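Local coordinates for clan CA, family C40, NlpC/P60 superfamily cysteine peptidase (PDB 6BIO), which probably hydrolyses bacterial peptidoglycan as a cysteine peptidase of the NlpC/P60 family, whose peptidase region follows a bacterial SH3 region in the chain, at residues F120-F125 with I134-E139; S13-Q18 with S97-T102; P219-T224 with S270-Y275; Q215-G220 with G239-N244. All blocks are in the same frame, centred on the assembly; numbering follows the deposited sequence.

In the fold
From the N terminus, the run before strand 19-23 comes first: interaction 2 brings residues 13-18 against the loop 97-102 and so closes a long loop of 78 mainly strand and turn residues. Interaction 1 follows in series, joining 120-125 to 134-139 across only eight residues, and the two touch where Pro99 meets Phe125 and Tyr15 meets Tyr136. The other two contacts lie in the NlpC/P60 region, with centres about 30 to 35 Å from those of the first pair. Interactions 4 and 3 share Pro219 and Gly220; their loops start together and overlap, 4 closing first at 239-244 and 3 at 270-275. Together they bind strand 222-225 and its lead-in to the neighbouring strands 237-243 and 269-274.

Interaction 1: residues F120-F125 with I134-E139; sequences FNCDGF and IGYILE
Phe125 and Leu138 face each other as an antiparallel non-hydrogen-bonded pair, their CA atoms 4.3 Å apart, and Glu139 N closes the register by donating to Gly124 O (2.9 Å). Just ahead of this bridge Asp123 and Gly124 form the two-residue type I' turn of a hairpin, with Cys122 N bonded to Phe125 O. The Leu138 side chain runs alongside that of Phe125, and its CD2 sits over one face of the ring, 3.9 Å from the centroid and shifted toward the rim. The Tyr136 ring turns its edge to Cys122 CB and Phe125 CB, with CE2 3.8 Å from Cys122 CB, and Cys122 SG lies in the ring plane as an edge-on sulfur-aromatic contact. With CG between the backbone N and the carbonyl carbon (chi1 71°), the Glu139 side chain runs alongside Gly124, its CG 3.4 Å from Gly124 O. Two waters tie its carboxylate to the turn: one accepts from Asn121 N and donates to Glu139 OE1 (2.8 Å), the other accepts from Gly124 N (2.9 Å) and lies beside the same oxygen. The hairpin turn held against strand 133-138 is consistent with the small, tightly turned beta-barrel of the bacterial SH3 fold.

Interaction 2: residues S13-Q18 with S97-T102; sequences SSYQTQ and SEPSRT
Ser13 and Tyr15 pack on the ring of Pro99, whose CG takes both: Ser13 OG stands 3.6 Å from Pro99 CG, and Tyr15 CB approaches the same Pro99 CG to 3.8 Å. The tyrosine and proline side chains cross at about a right angle. Beside them the CB atoms of Ser13 and Ser100 make a looser contact.

The direct contacts across the two segments are van der Waals packing, and water supplies the polar links. Ser13 OG donates to a water (2.7 Å) that donates to Pro99 O. A second water donates to both Ser13 O and Glu98 OE1, 2.8 Å from the latter, and a third accepts from Ser13 N (2.9 Å) close to Glu98 OE2. Backbone and hydroxyl of one serine are therefore wired to the proline and the carboxylate opposite.

These joints fasten the N-terminal run, just before strand 19-23, over the loop that links strands 93-96 and 105-109 of the bacterial SH3 domain. Tyr15 reaches further in, its OH bonded to Asp119 on strand 114-122.

Hydrogen bonds inside each segment set the shapes that meet. With OG anti to the backbone N (chi1 177°), Ser13 accepts from Tyr15 N (3.0 Å) in an ST turn. Ser100 repeats the turn, its OG accepting from Thr102 N (3.0 Å, 169° at the hydrogen) while donating to the anti lone pair of Glu98 OE2 at 2.7 Å. Pro99 between them is the centre of an inverse gamma turn, and the Tyr15 ring carries Gln18 NE2 over one face, toward the rim.

Interaction 3: residues P219-T224 with S270-Y275; sequences PGDIIT and STIRRY
Ile222 and Arg273 form a hydrogen-bonded antiparallel pair, Ile223 and Ile272 the next, non-hydrogen-bonded one, in strands 4.9 Å apart whose directions differ by 163°. Ile222 N donates to Arg273 O (2.9 Å) and Arg273 N returns the bond to Ile222 O. Farther along, Thr224 is bonded through three atoms: its N donates to Thr271 O, its O accepts from Ser270 N (2.8 Å), and its OG1 accepts from Thr271 N (3.1 Å). The hydroxyls of Thr224, Ser270 and Thr271 all converge on OD1 of Asp205. At the other end Arg274 grips Asp221 side-on: NE meets OD1 at 2.8 Å and NH2 meets the syn side of OD2, also at 2.8 Å, with the two flat groups only 21° apart. A bend at chi3 (-58°) places NE for this pair of hydrogen bonds. The salt bridge is embedded in further bonds, Asp221 accepting also from Leu218 N and Trp276 NE1, and Arg274 NH2 reaching Asp216 O. On the face shared with Arg273, Ile222 sends CD1 to Tyr275 CE1 (3.7 Å). A water donates to Gly220 O and Arg273 O and accepts from Tyr275 N, carrying the pairing past the strand end. Strand 222-225 is thus flanked in its sheet by 269-274 and 237-243, while 209-210 lines the outer side of 269-274 and Tyr190 of helix 182-191 bonds to Gly220 O.

Interaction 4: residues Q215-G220 with G239-N244; sequences QDILPG and GMYVGN
Tyr241 O takes the N-H of Gly220 at 2.9 Å, nearly straight at 166°, and Pro219 CA brings its hydrogen to the same oxygen from 3.4 Å. The bond fastens the lead-in to strand 222-225 onto strand 237-243 of the antiparallel sheet of the NlpC/P60 region, next to a classic beta bulge in which Val242 and Gly243 both face the first residue of strand 246-251. Gly220 holds a positive phi (94°) where its preceding carbonyl would crowd a side chain.

The Tyr241 ring is the main apolar surface. With CG anti to the backbone N (chi1 -169°), the ring lies against Ile217, which covers one face, its CG2 over the centre at 3.8 Å from the centroid, in a CH-pi contact, while its CD1 reaches Tyr241 CB at 3.7 Å. The opposite face carries Gly243 N, from the same strand, offset toward the rim. At the ring edge CD2 lies 3.6 Å from Leu218 C, and Pro219 N sits near the ring plane. Tyr241 OH, beyond the ring, is bonded to Gly245 N. Phe262 also touches both Ile217 and Tyr241, and Ile217 reaches Ile272 of strand 269-274. Met240, the residue before, goes the other way, to helices 154-163 and 182-191; on its path its CG passes 3.8 Å from Gly220 CA.

Interaction 1: residues F120-F125 with I134-E139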
loop_
_atom_site.group_PDB
_atom_site.type_symbol
_atom_site.label_atom_id
_atom_site.label_comp_id
_atom_site.label_asym_id
_atom_site.label_seq_id
_atom_site.Cartn_x
_atom_site.Cartn_y
_atom_site.Cartn_z
ATOM N N PHE A 120 10.443 6.034 -1.163
ATOM C CA PHE A 120 10.620 4.681 -0.673
ATOM C C PHE A 120 10.192 3.675 -1.724
ATOM O O PHE A 120 9.454 3.984 -2.641
ATOM C CB PHE A 120 9.838 4.443 0.627
ATOM C CG PHE A 120 8.346 4.458 0.402
ATOM C CD1 PHE A 120 7.665 5.652 0.217
ATOM C CD2 PHE A 120 7.610 3.288 0.328
ATOM C CE1 PHE A 120 6.339 5.691 -0.054
ATOM C CE2 PHE A 120 6.237 3.317 0.046
ATOM C CZ PHE A 120 5.612 4.513 -0.134
ATOM N N ASN A 121 10.620 2.427 -1.556
ATOM C CA ASN A 121 10.223 1.325 -2.426
ATOM C C ASN A 121 10.608 1.601 -3.861
ATOM O O ASN A 121 9.911 1.222 -4.794
ATOM C CB ASN A 121 8.737 0.986 -2.296
ATOM C CG ASN A 121 8.363 -0.347 -2.898
ATOM O OD1 ASN A 121 9.168 -1.263 -2.972
ATOM N ND2 ASN A 121 7.097 -0.489 -3.260
ATOM N N CYS A 122 11.790 2.216 -4.029
ATOM C CA CYS A 122 12.279 2.578 -5.364
ATOM C C CYS A 122 13.098 1.429 -5.953
ATOM O O CYS A 122 14.313 1.505 -6.086
ATOM C CB CYS A 122 13.116 3.850 -5.311
ATOM S SG CYS A 122 12.498 5.153 -4.227
ATOM N N ASP A 123 12.410 0.336 -6.266
ATOM C CA ASP A 123 13.030 -0.812 -6.916
ATOM C C ASP A 123 14.276 -1.292 -6.180
ATOM O O ASP A 123 15.322 -1.569 -6.796
ATOM C CB ASP A 123 13.341 -0.502 -8.371
ATOM C CG ASP A 123 12.101 -0.141 -9.161
ATOM O OD1 ASP A 123 10.990 -0.530 -8.786
ATOM O OD2 ASP A 123 12.220 0.582 -10.138
ATOM N N GLY A 124 14.177 -1.390 -4.853
ATOM C CA GLY A 124 15.269 -1.880 -4.022
ATOM C C GLY A 124 16.096 -0.790 -3.382
ATOM O O GLY A 124 17.061 -1.115 -2.675
ATOM N N PHE A 125 15.674 0.473 -3.511
ATOM C CA PHE A 125 16.388 1.645 -3.025
ATOM C C PHE A 125 15.421 2.585 -2.313
ATOM O O PHE A 125 14.229 2.589 -2.604
ATOM C CB PHE A 125 17.035 2.447 -4.171
ATOM C CG PHE A 125 18.112 1.705 -4.943
ATOM C CD1 PHE A 125 17.783 0.745 -5.896
ATOM C CD2 PHE A 125 19.458 2.070 -4.809
ATOM C CE1 PHE A 125 18.784 0.120 -6.624
ATOM C CE2 PHE A 125 20.448 1.436 -5.525
ATOM C CZ PHE A 125 20.103 0.459 -6.445
ATOM N N ILE A 134 21.655 14.186 -3.274
ATOM C CA ILE A 134 20.352 13.550 -3.466
ATOM C C ILE A 134 20.479 12.364 -4.417
ATOM O O ILE A 134 21.088 12.477 -5.486
ATOM C CB ILE A 134 19.356 14.587 -4.009
ATOM C CG1 ILE A 134 19.113 15.692 -2.947
ATOM C CG2 ILE A 134 18.022 13.931 -4.374
ATOM C CD1 ILE A 134 18.622 16.958 -3.558
ATOM N N GLY A 135 19.872 11.245 -4.055
ATOM C CA GLY A 135 19.880 10.113 -4.948
ATOM C C GLY A 135 19.471 8.844 -4.224
ATOM O O GLY A 135 18.855 8.892 -3.151
ATOM N N TYR A 136 19.829 7.709 -4.835
ATOM C CA TYR A 136 19.265 6.422 -4.448
ATOM C C TYR A 136 20.277 5.563 -3.698
ATOM O O TYR A 136 21.395 5.362 -4.168
ATOM C CB TYR A 136 18.760 5.681 -5.696
ATOM C CG TYR A 136 17.593 6.403 -6.340
ATOM C CD1 TYR A 136 17.774 7.441 -7.240
ATOM C CD2 TYR A 136 16.281 6.097 -5.971
ATOM C CE1 TYR A 136 16.721 8.124 -7.789
ATOM C CE2 TYR A 136 15.215 6.760 -6.517
ATOM C CZ TYR A 136 15.415 7.762 -7.428
ATOM O OH TYR A 136 14.339 8.413 -7.941
ATOM N N ILE A 137 19.848 5.025 -2.548
ATOM C CA ILE A 137 20.679 4.175 -1.702
ATOM C C ILE A 137 19.993 2.836 -1.493
ATOM O O ILE A 137 18.778 2.766 -1.332
ATOM C CB ILE A 137 20.993 4.903 -0.372
ATOM C CG1 ILE A 137 22.122 4.197 0.358
ATOM C CG2 ILE A 137 19.763 5.102 0.501
ATOM C CD1 ILE A 137 22.711 5.004 1.490
ATOM N N LEU A 138 20.774 1.770 -1.545
ATOM C CA LEU A 138 20.216 0.437 -1.376
ATOM C C LEU A 138 19.428 0.371 -0.074
ATOM O O LEU A 138 19.853 0.880 0.985
ATOM C CB LEU A 138 21.317 -0.614 -1.386
ATOM C CG LEU A 138 22.000 -0.906 -2.738
ATOM C CD1 LEU A 138 23.260 -1.743 -2.532
ATOM C CD2 LEU A 138 21.043 -1.645 -3.687
ATOM N N GLU A 139 18.265 -0.273 -0.145
ATOM C CA GLU A 139 17.356 -0.107 0.971
ATOM C C GLU A 139 17.887 -0.751 2.258
ATOM O O GLU A 139 17.666 -0.221 3.351
ATOM C CB GLU A 139 15.910 -0.485 0.588
ATOM C CG GLU A 139 15.708 -1.864 0.393
ATOM C CD GLU A 139 14.347 -2.185 -0.309
ATOM O OE1 GLU A 139 13.492 -1.318 -0.654
ATOM O OE2 GLU A 139 14.180 -3.348 -0.539
HETATM O O HOH W 1 12.707 1.287 0.000
HETATM O O HOH W 2 11.947 -1.649 -3.047
#

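Interaction 2: residues S13-Q18 with S97-T102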
loop_
_atom_site.group_PDB
_atom_site.type_symbol
_atom_site.label_atom_id
_atom_site.label_comp_id
_atom_site.label_asym_id
_atom_site.label_seq_id
_atom_site.Cartn_x
_atom_site.Cartn_y
_atom_site.Cartn_z
ATOM N N SER A 13 16.960 2.018 -15.506
ATOM C CA SER A 13 15.815 2.435 -14.715
ATOM C C SER A 13 15.036 3.539 -15.413
ATOM O O SER A 13 15.621 4.447 -15.991
ATOM C CB SER A 13 16.229 2.940 -13.342
ATOM O OG SER A 13 15.079 3.398 -12.639
ATOM N N SER A 14 13.715 3.400 -15.398
ATOM C CA SER A 14 12.801 4.457 -15.809
ATOM C C SER A 14 12.129 5.126 -14.618
ATOM O O SER A 14 11.166 5.880 -14.808
ATOM C CB SER A 14 11.738 3.934 -16.783
ATOM O OG SER A 14 10.812 3.093 -16.104
ATOM N N TYR A 15 12.629 4.892 -13.405
ATOM C CA TYR A 15 11.951 5.350 -12.195
ATOM C C TYR A 15 12.046 6.866 -12.094
ATOM O O TYR A 15 13.149 7.418 -12.033
ATOM C CB TYR A 15 12.566 4.674 -10.972
ATOM C CG TYR A 15 11.758 4.870 -9.694
ATOM C CD1 TYR A 15 11.953 5.965 -8.890
ATOM C CD2 TYR A 15 10.786 3.974 -9.337
ATOM C CE1 TYR A 15 11.199 6.168 -7.741
ATOM C CE2 TYR A 15 10.016 4.159 -8.204
ATOM C CZ TYR A 15 10.206 5.261 -7.420
ATOM O OH TYR A 15 9.359 5.391 -6.307
ATOM N N GLN A 16 10.895 7.538 -12.083
ATOM C CA GLN A 16 10.873 8.983 -12.048
ATOM C C GLN A 16 10.998 9.496 -10.617
ATOM O O GLN A 16 10.587 8.861 -9.642
ATOM C CB GLN A 16 9.570 9.469 -12.685
ATOM C CG GLN A 16 9.395 9.049 -14.130
ATOM C CD GLN A 16 10.515 9.551 -15.032
ATOM O OE1 GLN A 16 10.801 10.761 -15.093
ATOM N NE2 GLN A 16 11.152 8.626 -15.744
ATOM N N THR A 17 11.591 10.680 -10.495
ATOM C CA THR A 17 11.753 11.311 -9.196
ATOM C C THR A 17 10.401 11.570 -8.552
ATOM O O THR A 17 9.510 12.197 -9.157
ATOM C CB THR A 17 12.511 12.611 -9.383
ATOM O OG1 THR A 17 13.676 12.342 -10.167
ATOM C CG2 THR A 17 12.894 13.213 -8.045
ATOM N N GLN A 18 10.241 11.037 -7.336
ATOM C CA GLN A 18 8.983 11.128 -6.611
ATOM C C GLN A 18 9.259 11.494 -5.163
ATOM O O GLN A 18 10.358 11.319 -4.654
ATOM C CB GLN A 18 8.236 9.800 -6.669
ATOM C CG GLN A 18 7.751 9.481 -8.048
ATOM C CD GLN A 18 7.385 8.016 -8.234
ATOM O OE1 GLN A 18 6.385 7.531 -7.692
ATOM N NE2 GLN A 18 8.171 7.304 -9.044
ATOM N N SER A 97 22.759 7.795 -8.945
ATOM C CA SER A 97 21.924 8.699 -9.721
ATOM C C SER A 97 20.532 8.124 -10.000
ATOM O O SER A 97 19.619 8.897 -10.281
ATOM C CB SER A 97 22.577 9.060 -11.052
ATOM O OG SER A 97 22.802 7.887 -11.801
ATOM N N GLU A 98 20.389 6.806 -9.959
ATOM C CA GLU A 98 19.146 6.119 -10.274
ATOM C C GLU A 98 19.141 4.779 -9.550
ATOM O O GLU A 98 20.204 4.255 -9.178
ATOM C CB GLU A 98 18.975 5.900 -11.782
ATOM C CG GLU A 98 20.109 5.074 -12.403
ATOM C CD GLU A 98 19.937 4.860 -13.888
ATOM O OE1 GLU A 98 19.623 5.823 -14.622
ATOM O OE2 GLU A 98 20.118 3.727 -14.341
ATOM N N PRO A 99 17.964 4.165 -9.385
ATOM C CA PRO A 99 17.878 2.876 -8.701
ATOM C C PRO A 99 18.079 1.737 -9.685
ATOM O O PRO A 99 17.128 1.086 -10.128
ATOM C CB PRO A 99 16.468 2.894 -8.115
ATOM C CG PRO A 99 15.665 3.710 -9.054
ATOM C CD PRO A 99 16.634 4.792 -9.554
ATOM N N SER A 100 19.348 1.517 -10.051
ATOM C CA SER A 100 19.741 0.472 -10.983
ATOM C C SER A 100 21.150 0.065 -10.592
ATOM O O SER A 100 21.735 0.621 -9.659
ATOM C CB SER A 100 19.758 0.950 -12.432
ATOM O OG SER A 100 20.915 1.744 -12.631
ATOM N N ARG A 101 21.709 -0.904 -11.319
ATOM C CA ARG A 101 23.100 -1.272 -11.125
ATOM C C ARG A 101 24.065 -0.552 -12.083
ATOM O O ARG A 101 25.218 -0.958 -12.176
ATOM C CB ARG A 101 23.291 -2.790 -11.137
ATOM C CG ARG A 101 22.954 -3.500 -12.434
ATOM C CD ARG A 101 23.331 -4.960 -12.361
ATOM N NE ARG A 101 22.769 -5.759 -13.448
ATOM C CZ ARG A 101 23.355 -5.980 -14.620
ATOM N NH1 ARG A 101 24.555 -5.436 -14.873
ATOM N NH2 ARG A 101 22.774 -6.748 -15.543
ATOM N N THR A 102 23.650 0.538 -12.721
ATOM C CA THR A 102 24.566 1.297 -13.570
ATOM C C THR A 102 24.457 2.808 -13.343
ATOM O O THR A 102 24.854 3.590 -14.219
ATOM C CB THR A 102 24.376 0.974 -15.087
ATOM O OG1 THR A 102 23.123 1.494 -15.535
ATOM C CG2 THR A 102 24.416 -0.484 -15.354
HETATM O O HOH W 3 14.563 1.101 -11.315
HETATM O O HOH W 4 18.470 4.052 -16.861
HETATM O O HOH W 5 17.016 6.869 -14.910
#

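Interaction 3: residues P219-T224 with S270-Y275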
loop_
_atom_site.group_PDB
_atom_site.type_symbol
_atom_site.label_atom_id
_atom_site.label_comp_id
_atom_site.label_asym_id
_atom_site.label_seq_id
_atom_site.Cartn_x
_atom_site.Cartn_y
_atom_site.Cartn_z
ATOM N N PRO A 219 -2.089 -16.731 3.602
ATOM C CA PRO A 219 -2.272 -15.484 4.347
ATOM C C PRO A 219 -2.147 -14.285 3.419
ATOM O O PRO A 219 -1.234 -14.210 2.584
ATOM C CB PRO A 219 -1.125 -15.521 5.361
ATOM C CG PRO A 219 -1.002 -17.024 5.657
ATOM C CD PRO A 219 -1.177 -17.660 4.303
ATOM N N GLY A 220 -3.031 -13.319 3.606
ATOM C CA GLY A 220 -3.034 -12.132 2.797
ATOM C C GLY A 220 -3.963 -12.183 1.607
ATOM O O GLY A 220 -4.286 -11.128 1.043
ATOM N N ASP A 221 -4.386 -13.375 1.191
ATOM C CA ASP A 221 -5.409 -13.469 0.159
ATOM C C ASP A 221 -6.696 -12.896 0.730
ATOM O O ASP A 221 -6.984 -13.029 1.916
ATOM C CB ASP A 221 -5.643 -14.932 -0.268
ATOM C CG ASP A 221 -4.429 -15.566 -0.945
ATOM O OD1 ASP A 221 -3.507 -14.822 -1.348
ATOM O OD2 ASP A 221 -4.477 -16.831 -1.128
ATOM N N ILE A 222 -7.471 -12.236 -0.120
ATOM C CA ILE A 222 -8.796 -11.761 0.272
ATOM C C ILE A 222 -9.851 -12.714 -0.260
ATOM O O ILE A 222 -9.640 -13.437 -1.233
ATOM C CB ILE A 222 -9.092 -10.305 -0.119
ATOM C CG1 ILE A 222 -9.232 -10.120 -1.616
ATOM C CG2 ILE A 222 -8.014 -9.375 0.513
ATOM C CD1 ILE A 222 -9.735 -8.773 -2.000
ATOM N N ILE A 223 -10.950 -12.799 0.482
ATOM C CA ILE A 223 -12.090 -13.644 0.156
ATOM C C ILE A 223 -13.308 -12.747 0.095
ATOM O O ILE A 223 -13.619 -12.073 1.079
ATOM C CB ILE A 223 -12.313 -14.708 1.234
ATOM C CG1 ILE A 223 -11.028 -15.441 1.627
ATOM C CG2 ILE A 223 -13.371 -15.676 0.781
ATOM C CD1 ILE A 223 -11.106 -15.985 3.059
ATOM N N THR A 224 -13.982 -12.704 -1.059
ATOM C CA THR A 224 -15.221 -11.946 -1.165
ATOM C C THR A 224 -16.413 -12.881 -1.007
ATOM O O THR A 224 -16.316 -14.090 -1.258
ATOM C CB THR A 224 -15.292 -11.197 -2.490
ATOM O OG1 THR A 224 -15.229 -12.145 -3.553
ATOM C CG2 THR A 224 -14.143 -10.191 -2.581
ATOM N N SER A 270 -17.456 -15.671 -3.258
ATOM C CA SER A 270 -17.451 -15.280 -4.678
ATOM C C SER A 270 -16.097 -15.617 -5.283
ATOM O O SER A 270 -15.997 -16.526 -6.099
ATOM C CB SER A 270 -17.777 -13.805 -4.832
ATOM O OG SER A 270 -17.641 -13.422 -6.157
ATOM N N THR A 271 -15.038 -14.900 -4.894
ATOM C CA THR A 271 -13.695 -15.253 -5.340
ATOM C C THR A 271 -12.695 -15.104 -4.205
ATOM O O THR A 271 -12.930 -14.414 -3.209
ATOM C CB THR A 271 -13.200 -14.440 -6.585
ATOM O OG1 THR A 271 -12.997 -13.079 -6.264
ATOM C CG2 THR A 271 -14.138 -14.584 -7.788
ATOM N N ILE A 272 -11.572 -15.780 -4.383
ATOM C CA ILE A 272 -10.360 -15.617 -3.578
ATOM C C ILE A 272 -9.343 -14.923 -4.466
ATOM O O ILE A 272 -9.046 -15.398 -5.572
ATOM C CB ILE A 272 -9.832 -16.977 -3.091
ATOM C CG1 ILE A 272 -10.924 -17.726 -2.283
ATOM C CG2 ILE A 272 -8.553 -16.756 -2.269
ATOM C CD1 ILE A 272 -10.578 -19.166 -2.047
ATOM N N ARG A 273 -8.806 -13.792 -3.985
ATOM C CA ARG A 273 -7.954 -12.950 -4.806
ATOM C C ARG A 273 -6.645 -12.663 -4.080
ATOM O O ARG A 273 -6.639 -12.316 -2.884
ATOM C CB ARG A 273 -8.628 -11.613 -5.122
ATOM C CG ARG A 273 -9.877 -11.706 -5.967
ATOM C CD ARG A 273 -9.603 -12.267 -7.321
ATOM N NE ARG A 273 -10.763 -12.155 -8.197
ATOM C CZ ARG A 273 -10.708 -12.119 -9.520
ATOM N NH1 ARG A 273 -9.544 -12.110 -10.144
ATOM N NH2 ARG A 273 -11.851 -12.046 -10.221
ATOM N N ARG A 274 -5.549 -12.777 -4.820
ATOM C CA ARG A 274 -4.193 -12.614 -4.296
ATOM C C ARG A 274 -3.597 -11.351 -4.917
ATOM O O ARG A 274 -3.292 -11.308 -6.117
ATOM C CB ARG A 274 -3.361 -13.851 -4.627
ATOM C CG ARG A 274 -1.911 -13.727 -4.182
ATOM C CD ARG A 274 -1.188 -15.065 -4.207
ATOM N NE ARG A 274 -1.888 -16.027 -3.351
ATOM C CZ ARG A 274 -1.759 -17.344 -3.405
ATOM N NH1 ARG A 274 -0.895 -17.920 -4.242
ATOM N NH2 ARG A 274 -2.495 -18.105 -2.597
ATOM N N TYR A 275 -3.484 -10.314 -4.102
ATOM C CA TYR A 275 -2.971 -9.027 -4.545
ATOM C C TYR A 275 -1.486 -8.867 -4.282
ATOM O O TYR A 275 -0.896 -7.886 -4.740
ATOM C CB TYR A 275 -3.751 -7.893 -3.877
ATOM C CG TYR A 275 -5.089 -7.618 -4.513
ATOM C CD1 TYR A 275 -6.214 -8.347 -4.181
ATOM C CD2 TYR A 275 -5.221 -6.592 -5.427
ATOM C CE1 TYR A 275 -7.445 -8.050 -4.770
ATOM C CE2 TYR A 275 -6.448 -6.304 -6.020
ATOM C CZ TYR A 275 -7.546 -7.039 -5.685
ATOM O OH TYR A 275 -8.762 -6.665 -6.228
HETATM O O HOH W 6 -4.915 -10.434 -1.632
#

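Interaction 4: residues Q215-G220 with G239-N244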
loop_
_atom_site.group_PDB
_atom_site.type_symbol
_atom_site.label_atom_id
_atom_site.label_comp_id
_atom_site.label_asym_id
_atom_site.label_seq_id
_atom_site.Cartn_x
_atom_site.Cartn_y
_atom_site.Cartn_z
ATOM N N GLN A 215 -8.096 -24.686 -1.335
ATOM C CA GLN A 215 -6.942 -25.396 -0.783
ATOM C C GLN A 215 -5.649 -24.616 -0.959
ATOM O O GLN A 215 -4.696 -24.816 -0.196
ATOM C CB GLN A 215 -6.809 -26.781 -1.447
ATOM N N ASP A 216 -5.594 -23.750 -1.956
ATOM C CA ASP A 216 -4.385 -23.013 -2.288
ATOM C C ASP A 216 -4.315 -21.653 -1.608
ATOM O O ASP A 216 -3.385 -20.885 -1.880
ATOM C CB ASP A 216 -4.300 -22.841 -3.807
ATOM C CG ASP A 216 -4.160 -24.170 -4.518
ATOM O OD1 ASP A 216 -3.521 -25.072 -3.942
ATOM O OD2 ASP A 216 -4.709 -24.348 -5.628
ATOM N N ILE A 217 -5.274 -21.327 -0.737
ATOM C CA ILE A 217 -5.303 -20.004 -0.132
ATOM C C ILE A 217 -4.131 -19.842 0.815
ATOM O O ILE A 217 -3.655 -20.800 1.436
ATOM C CB ILE A 217 -6.636 -19.795 0.601
ATOM C CG1 ILE A 217 -6.904 -18.331 0.899
ATOM C CG2 ILE A 217 -6.681 -20.627 1.896
ATOM C CD1 ILE A 217 -8.339 -18.057 1.347
ATOM N N LEU A 218 -3.662 -18.609 0.920
ATOM C CA LEU A 218 -2.530 -18.275 1.762
ATOM C C LEU A 218 -2.803 -16.972 2.496
ATOM O O LEU A 218 -3.632 -16.160 2.058
ATOM C CB LEU A 218 -1.271 -18.099 0.909
ATOM C CG LEU A 218 -0.683 -19.355 0.296
ATOM C CD1 LEU A 218 0.446 -19.062 -0.632
ATOM C CD2 LEU A 218 -0.203 -20.273 1.386
ATOM N N PRO A 219 -2.089 -16.731 3.602
ATOM C CA PRO A 219 -2.272 -15.484 4.347
ATOM C C PRO A 219 -2.147 -14.285 3.419
ATOM O O PRO A 219 -1.234 -14.210 2.584
ATOM C CB PRO A 219 -1.125 -15.521 5.361
ATOM C CG PRO A 219 -1.002 -17.024 5.657
ATOM C CD PRO A 219 -1.177 -17.660 4.303
ATOM N N GLY A 220 -3.031 -13.319 3.606
ATOM C CA GLY A 220 -3.034 -12.132 2.797
ATOM C C GLY A 220 -3.963 -12.183 1.607
ATOM O O GLY A 220 -4.286 -11.128 1.043
ATOM N N GLY A 239 -13.137 -10.362 3.470
ATOM C CA GLY A 239 -12.210 -10.489 4.582
ATOM C C GLY A 239 -10.876 -11.000 4.083
ATOM O O GLY A 239 -10.733 -11.330 2.913
ATOM N N MET A 240 -9.879 -11.030 4.973
ATOM C CA MET A 240 -8.515 -11.419 4.600
ATOM C C MET A 240 -8.137 -12.709 5.325
ATOM O O MET A 240 -8.196 -12.773 6.550
ATOM C CB MET A 240 -7.495 -10.332 4.963
ATOM C CG MET A 240 -6.118 -10.662 4.487
ATOM S SD MET A 240 -4.886 -9.436 4.887
ATOM C CE MET A 240 -5.473 -8.035 3.953
ATOM N N TYR A 241 -7.733 -13.721 4.567
ATOM C CA TYR A 241 -7.273 -14.969 5.160
ATOM C C TYR A 241 -6.005 -14.689 5.959
ATOM O O TYR A 241 -5.111 -13.984 5.484
ATOM C CB TYR A 241 -7.009 -16.002 4.056
ATOM C CG TYR A 241 -6.799 -17.387 4.614
ATOM C CD1 TYR A 241 -7.868 -18.104 5.143
ATOM C CD2 TYR A 241 -5.564 -17.973 4.592
ATOM C CE1 TYR A 241 -7.685 -19.360 5.674
ATOM C CE2 TYR A 241 -5.364 -19.227 5.137
ATOM C CZ TYR A 241 -6.439 -19.926 5.674
ATOM O OH TYR A 241 -6.268 -21.204 6.228
ATOM N N VAL A 242 -5.903 -15.290 7.145
ATOM C CA VAL A 242 -4.724 -15.100 7.973
ATOM C C VAL A 242 -4.127 -16.422 8.446
ATOM O O VAL A 242 -3.258 -16.435 9.322
ATOM C CB VAL A 242 -5.006 -14.169 9.161
ATOM C CG1 VAL A 242 -5.370 -12.774 8.652
ATOM C CG2 VAL A 242 -6.096 -14.718 10.054
ATOM N N GLY A 243 -4.563 -17.531 7.868
ATOM C CA GLY A 243 -4.009 -18.834 8.178
ATOM C C GLY A 243 -4.824 -19.571 9.215
ATOM O O GLY A 243 -5.691 -19.019 9.888
ATOM N N ASN A 244 -4.512 -20.856 9.351
ATOM C CA ASN A 244 -5.147 -21.712 10.355
ATOM C C ASN A 244 -6.669 -21.694 10.239
ATOM O O ASN A 244 -7.388 -21.758 11.244
ATOM C CB ASN A 244 -4.718 -21.336 11.770
ATOM C CG ASN A 244 -4.893 -22.490 12.755
ATOM O OD1 ASN A 244 -4.918 -23.662 12.367
ATOM N ND2 ASN A 244 -5.021 -22.166 14.029
#